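Local coordinates for ancillary protein 2 (Streptococcus pyogenes, PDB 4C0Z), which sits at the tip of the streptococcal pilus and can bind host-cell surface targets covalently through reactive thioester bonds, this chain being its N-terminal domain, at residues 35-39 against 156-160; 146-151 against 167-172. All blocks are in the same frame, centred on the assembly; numbering follows the deposited sequence.

Contact 1 of 2, residues 35-39 against 156-160; sequences LKTYH and DLKLD
The 35-39 segment is an irregular loop, and it meets the C-terminal end of helix 151-157 where the chain turns off. K36 and L157 are the closest CA pair, 5.9 Å apart. D156 is still helical (phi/psi -67/-41), whereas K158 breaks away with positive phi (51/60), the left-handed conformation common at helix C-termini; L159 is extended and D160 N-caps helix 161-174 through OD1 to N of Q163. In the loop, T37 (-79/29) lies between the extended K36 (-96/135) and Y38 (-83/159). L157, rotamer mt, makes most of the apolar contact: its CD2 lies 3.6 Å from the centroid of the Y38 ring and 7° off the ring normal, a CH-pi contact over one face, while its CD1 lies 3.7 Å from Y38 CE1. The same CD2 reaches K36 CB at 3.8 Å and T37 N at 3.6 Å. L159 CD2 adds packing at 3.9 Å from Y38 OH. Polar joining is left to three waters: one donates to L35 O (2.8 Å) and D156 O (3.0 Å), the second bonds T37 OG1 (2.7 Å) and D156 OD2 (2.9 Å), and the third donates to Y38 OH (2.9 Å) and L157 O (2.7 Å). Two of them take carbonyls near the helix end and one joins side chains: a water-mediated docking of loop on helix. D156 OD2 also forms a salt bridge with K60 of the second subunit. Helix 123-138 packs on the same residues, its L128 touching Y38 and L157 and its N125 OD1 hydrogen-bonded to Y38 OH; the loop itself joins strand 19-23 to strand 41-44.

Contact 2 of 2, residues 146-151 against 167-172; sequences TSKAFQ and MRNALK
A type I beta turn at T146-A149 docks on helix 161-174 of the thioester domain, held by hydrogen bonds from the guanidinium of R168. The turn is defined by S147 (phi/psi -63/-25) and K148 (-103/-4), and by the bond from A149 N to T146 O (3.1 Å). A149 is then extended (-65/157), and F150, left-handed at 62/30, takes the N-cap position of helix 151-157. Opposite, 167-172 is regular helix, with L171 N bonded to M167 O (3.0 Å) and K172 N to R168 O (3.2 Å). T146 and R168 are the nearest CA pair, 5.4 Å apart. R168 extends from chi1 m through trans chi2 and chi3, and its guanidinium meets A149 O nearly in plane: NE donates at 2.8 Å (156°) and NH2 at 3.0 Å (136°), so one carbonyl accepts two bonds. S147 O lies over one guanidinium face, 3.2 Å from R168 CZ; although close to NE and NH1, it has poor angles for hydrogen bonding. K148 O is satisfied separately by Q151 NE2 (3.0 Å), and S147 OG by D145 OD1. The apolar half is built on F150, chi1 m, whose CE2 lies 3.9 Å from M167 CB and whose edge faces M167 O. M167 SD stands 5.3 Å from the ring centroid, a Met-aromatic contact. L128 and V129 of helix 123-138 also pack on F150, burying it between two helices. L171, rotamer tp, closes this side: its CD2 lies 3.7 Å from F150 CZ, 3.9 Å from A149 CB and 4.1 Å from T146 CG2.

The four segments of contacts 1 and 2 alternate along the chain: helix 151-157 starts in contact 2 and runs to contact 1, and helix 161-174 returns from D160 to M167-K172. The centres are 15 Å apart, yet the contacts touch, L159 CD1 lying 3.6 Å from M167 CE. Helix 123-138 is common ground, since L128 packs on Y38, L157 and F150. Neither contact includes a spermidine-pocket residue: the T37 side chain is about 10 Å from a bound spermidine and that of F150 about 14 Å. H39 stacks on F62 of the pocket around the C55-Q204 thioester cross-link, and D156 pairs with K60, also a pocket residue, of the second subunit.

Contact 1 of 2, residues 35-39 against 156-160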
loop_
_atom_site.group_PDB
_atom_site.type_symbol
_atom_site.label_atom_id
_atom_site.label_comp_id
_atom_site.label_asym_id
_atom_site.label_seq_id
_atom_site.Cartn_x
_atom_site.Cartn_y
_atom_site.Cartn_z
ATOM N N LEU I 35 -12.771 9.735 -8.171
ATOM C CA LEU I 35 -13.237 9.146 -6.922
ATOM C C LEU I 35 -13.201 7.613 -6.943
ATOM O O LEU I 35 -13.463 6.993 -5.919
ATOM C CB LEU I 35 -14.659 9.648 -6.581
ATOM C CG LEU I 35 -14.877 11.153 -6.506
ATOM C CD1 LEU I 35 -16.318 11.440 -6.153
ATOM C CD2 LEU I 35 -13.929 11.817 -5.498
ATOM N N LYS I 36 -12.856 7.013 -8.094
ATOM C CA LYS I 36 -12.786 5.560 -8.259
ATOM C C LYS I 36 -11.369 5.064 -8.060
ATOM O O LYS I 36 -10.424 5.661 -8.581
ATOM C CB LYS I 36 -13.344 5.134 -9.624
ATOM C CG LYS I 36 -14.862 5.179 -9.681
ATOM C CD LYS I 36 -15.395 4.656 -11.003
ATOM C CE LYS I 36 -16.900 4.699 -11.041
ATOM N NZ LYS I 36 -17.432 4.157 -12.318
ATOM N N THR I 37 -11.222 3.977 -7.303
ATOM C CA THR I 37 -9.926 3.366 -6.976
ATOM C C THR I 37 -9.344 2.497 -8.121
ATOM O O THR I 37 -8.585 1.561 -7.853
ATOM C CB THR I 37 -10.039 2.555 -5.665
ATOM O OG1 THR I 37 -11.151 1.648 -5.771
ATOM C CG2 THR I 37 -10.159 3.440 -4.437
ATOM N N TYR I 38 -9.659 2.823 -9.381
ATOM C CA TYR I 38 -9.106 2.069 -10.496
ATOM C C TYR I 38 -7.696 2.591 -10.821
ATOM O O TYR I 38 -7.343 3.715 -10.459
ATOM C CB TYR I 38 -9.991 2.213 -11.746
ATOM C CG TYR I 38 -11.282 1.427 -11.748
ATOM C CD1 TYR I 38 -11.290 0.059 -11.477
ATOM C CD2 TYR I 38 -12.479 2.017 -12.158
ATOM C CE1 TYR I 38 -12.469 -0.685 -11.546
ATOM C CE2 TYR I 38 -13.664 1.283 -12.227
ATOM C CZ TYR I 38 -13.655 -0.070 -11.926
ATOM O OH TYR I 38 -14.840 -0.788 -11.984
ATOM N N HIS I 39 -6.900 1.753 -11.501
ATOM C CA HIS I 39 -5.570 2.085 -12.003
ATOM C C HIS I 39 -5.405 1.420 -13.327
ATOM O O HIS I 39 -6.018 0.377 -13.580
ATOM C CB HIS I 39 -4.442 1.626 -11.037
ATOM C CG HIS I 39 -4.556 2.250 -9.688
ATOM N ND1 HIS I 39 -4.107 3.535 -9.451
ATOM C CD2 HIS I 39 -5.162 1.782 -8.571
ATOM C CE1 HIS I 39 -4.443 3.808 -8.204
ATOM N NE2 HIS I 39 -5.060 2.773 -7.628
ATOM N N ASP I 156 -16.852 1.049 -2.967
ATOM C CA ASP I 156 -16.166 2.185 -3.601
ATOM C C ASP I 156 -16.433 2.328 -5.102
ATOM O O ASP I 156 -16.584 3.453 -5.574
ATOM C CB ASP I 156 -14.653 2.151 -3.338
ATOM C CG ASP I 156 -14.201 2.300 -1.883
ATOM O OD1 ASP I 156 -15.055 2.610 -1.013
ATOM O OD2 ASP I 156 -13.004 2.080 -1.613
ATOM N N LEU I 157 -16.468 1.200 -5.850
ATOM C CA LEU I 157 -16.667 1.178 -7.308
ATOM C C LEU I 157 -18.102 0.827 -7.700
ATOM O O LEU I 157 -18.442 0.891 -8.888
ATOM C CB LEU I 157 -15.675 0.203 -7.990
ATOM C CG LEU I 157 -14.174 0.398 -7.701
ATOM C CD1 LEU I 157 -13.398 -0.855 -7.972
ATOM C CD2 LEU I 157 -13.594 1.541 -8.491
ATOM N N LYS I 158 -18.942 0.459 -6.704
ATOM C CA LYS I 158 -20.351 0.032 -6.880
ATOM C C LYS I 158 -20.454 -1.074 -7.948
ATOM O O LYS I 158 -21.076 -0.898 -9.003
ATOM C CB LYS I 158 -21.305 1.223 -7.116
ATOM C CG LYS I 158 -21.301 2.231 -5.962
ATOM C CD LYS I 158 -22.695 2.762 -5.649
ATOM C CE LYS I 158 -22.792 3.378 -4.273
ATOM N NZ LYS I 158 -22.785 2.353 -3.191
ATOM N N LEU I 159 -19.753 -2.190 -7.679
ATOM C CA LEU I 159 -19.698 -3.361 -8.560
ATOM C C LEU I 159 -20.985 -4.153 -8.422
ATOM O O LEU I 159 -21.433 -4.402 -7.298
ATOM C CB LEU I 159 -18.503 -4.282 -8.198
ATOM C CG LEU I 159 -17.093 -3.684 -8.116
ATOM C CD1 LEU I 159 -16.125 -4.663 -7.469
ATOM C CD2 LEU I 159 -16.587 -3.255 -9.483
ATOM N N ASP I 160 -21.572 -4.565 -9.559
ATOM C CA ASP I 160 -22.774 -5.405 -9.551
ATOM C C ASP I 160 -22.381 -6.846 -9.189
ATOM O O ASP I 160 -21.198 -7.196 -9.286
ATOM C CB ASP I 160 -23.556 -5.333 -10.885
ATOM C CG ASP I 160 -22.792 -5.735 -12.134
ATOM O OD1 ASP I 160 -22.340 -6.891 -12.208
ATOM O OD2 ASP I 160 -22.710 -4.911 -13.069
HETATM O O HOH W 1 -15.700 6.114 -4.573
HETATM O O HOH W 2 -11.544 0.323 -3.422
HETATM O O HOH W 3 -17.423 0.240 -11.287
#

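Contact 2 of 2, residues 146-151 against 167-172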
loop_
_atom_site.group_PDB
_atom_site.type_symbol
_atom_site.label_atom_id
_atom_site.label_comp_id
_atom_site.label_asym_id
_atom_site.label_seq_id
_atom_site.Cartn_x
_atom_site.Cartn_y
_atom_site.Cartn_z
ATOM N N THR I 146 -11.203 -15.948 -1.229
ATOM C CA THR I 146 -11.553 -15.145 -2.399
ATOM C C THR I 146 -13.055 -14.852 -2.467
ATOM O O THR I 146 -13.444 -13.885 -3.106
ATOM C CB THR I 146 -11.024 -15.799 -3.677
ATOM O OG1 THR I 146 -11.508 -17.141 -3.743
ATOM C CG2 THR I 146 -9.502 -15.782 -3.752
ATOM N N SER I 147 -13.893 -15.664 -1.782
ATOM C CA SER I 147 -15.351 -15.495 -1.693
ATOM C C SER I 147 -15.699 -14.180 -0.983
ATOM O O SER I 147 -16.787 -13.641 -1.192
ATOM C CB SER I 147 -15.970 -16.654 -0.917
ATOM O OG SER I 147 -15.595 -17.907 -1.465
ATOM N N LYS I 148 -14.766 -13.681 -0.140
ATOM C CA LYS I 148 -14.884 -12.454 0.645
ATOM C C LYS I 148 -14.069 -11.284 0.044
ATOM O O LYS I 148 -14.138 -10.171 0.569
ATOM C CB LYS I 148 -14.434 -12.719 2.090
ATOM C CG LYS I 148 -15.385 -13.595 2.891
ATOM C CD LYS I 148 -14.869 -13.852 4.297
ATOM C CE LYS I 148 -15.802 -14.760 5.065
ATOM N NZ LYS I 148 -15.250 -15.121 6.394
ATOM N N ALA I 149 -13.301 -11.528 -1.043
ATOM C CA ALA I 149 -12.464 -10.509 -1.688
ATOM C C ALA I 149 -13.261 -9.358 -2.318
ATOM O O ALA I 149 -14.438 -9.525 -2.626
ATOM C CB ALA I 149 -11.552 -11.147 -2.726
ATOM N N PHE I 150 -12.606 -8.185 -2.494
ATOM C CA PHE I 150 -13.131 -6.968 -3.120
ATOM C C PHE I 150 -14.344 -6.344 -2.394
ATOM O O PHE I 150 -15.155 -5.673 -3.035
ATOM C CB PHE I 150 -13.427 -7.188 -4.616
ATOM C CG PHE I 150 -12.329 -7.894 -5.376
ATOM C CD1 PHE I 150 -11.071 -7.311 -5.523
ATOM C CD2 PHE I 150 -12.543 -9.146 -5.932
ATOM C CE1 PHE I 150 -10.047 -7.977 -6.207
ATOM C CE2 PHE I 150 -11.522 -9.807 -6.627
ATOM C CZ PHE I 150 -10.285 -9.211 -6.775
ATOM N N GLN I 151 -14.430 -6.507 -1.053
ATOM C CA GLN I 151 -15.513 -5.921 -0.266
ATOM C C GLN I 151 -15.477 -4.383 -0.287
ATOM O O GLN I 151 -16.524 -3.754 -0.474
ATOM C CB GLN I 151 -15.531 -6.477 1.156
ATOM C CG GLN I 151 -16.363 -7.755 1.274
ATOM C CD GLN I 151 -16.410 -8.279 2.691
ATOM O OE1 GLN I 151 -16.836 -7.589 3.632
ATOM N NE2 GLN I 151 -15.994 -9.522 2.872
ATOM N N MET I 167 -14.989 -11.622 -10.755
ATOM C CA MET I 167 -13.720 -11.119 -10.233
ATOM C C MET I 167 -13.157 -12.028 -9.144
ATOM O O MET I 167 -11.985 -12.396 -9.211
ATOM C CB MET I 167 -13.854 -9.666 -9.755
ATOM C CG MET I 167 -13.928 -8.667 -10.893
ATOM S SD MET I 167 -14.064 -6.983 -10.267
ATOM C CE MET I 167 -15.706 -6.764 -10.314
ATOM N N ARG I 168 -14.010 -12.437 -8.185
ATOM C CA ARG I 168 -13.651 -13.327 -7.077
ATOM C C ARG I 168 -13.148 -14.688 -7.568
ATOM O O ARG I 168 -12.146 -15.204 -7.058
ATOM C CB ARG I 168 -14.841 -13.492 -6.123
ATOM C CG ARG I 168 -15.106 -12.255 -5.289
ATOM C CD ARG I 168 -16.348 -12.377 -4.438
ATOM N NE ARG I 168 -16.360 -11.329 -3.421
ATOM C CZ ARG I 168 -17.431 -10.942 -2.734
ATOM N NH1 ARG I 168 -18.610 -11.515 -2.946
ATOM N NH2 ARG I 168 -17.329 -9.977 -1.827
ATOM N N ASN I 169 -13.824 -15.245 -8.584
ATOM C CA ASN I 169 -13.467 -16.532 -9.175
ATOM C C ASN I 169 -12.158 -16.448 -9.959
ATOM O O ASN I 169 -11.332 -17.364 -9.863
ATOM C CB ASN I 169 -14.601 -17.071 -10.056
ATOM C CG ASN I 169 -14.824 -18.556 -9.917
ATOM O OD1 ASN I 169 -13.880 -19.359 -9.863
ATOM N ND2 ASN I 169 -16.084 -18.948 -9.763
ATOM N N ALA I 170 -11.962 -15.344 -10.714
ATOM C CA ALA I 170 -10.751 -15.123 -11.504
ATOM C C ALA I 170 -9.521 -14.940 -10.612
ATOM O O ALA I 170 -8.464 -15.469 -10.948
ATOM C CB ALA I 170 -10.927 -13.938 -12.434
ATOM N N LEU I 171 -9.672 -14.254 -9.451
ATOM C CA LEU I 171 -8.593 -14.063 -8.470
ATOM C C LEU I 171 -8.167 -15.407 -7.881
ATOM O O LEU I 171 -6.965 -15.683 -7.807
ATOM C CB LEU I 171 -9.006 -13.076 -7.357
ATOM C CG LEU I 171 -7.955 -12.800 -6.257
ATOM C CD1 LEU I 171 -6.738 -12.038 -6.802
ATOM C CD2 LEU I 171 -8.583 -12.066 -5.080
ATOM N N LYS I 172 -9.164 -16.245 -7.507
ATOM C CA LYS I 172 -8.985 -17.588 -6.955
ATOM C C LYS I 172 -8.132 -18.450 -7.890
ATOM O O LYS I 172 -7.189 -19.112 -7.439
ATOM C CB LYS I 172 -10.360 -18.254 -6.717
ATOM C CG LYS I 172 -10.294 -19.532 -5.890
ATOM C CD LYS I 172 -11.604 -20.296 -5.897
ATOM C CE LYS I 172 -11.620 -21.435 -4.900
ATOM N NZ LYS I 172 -10.708 -22.546 -5.281
#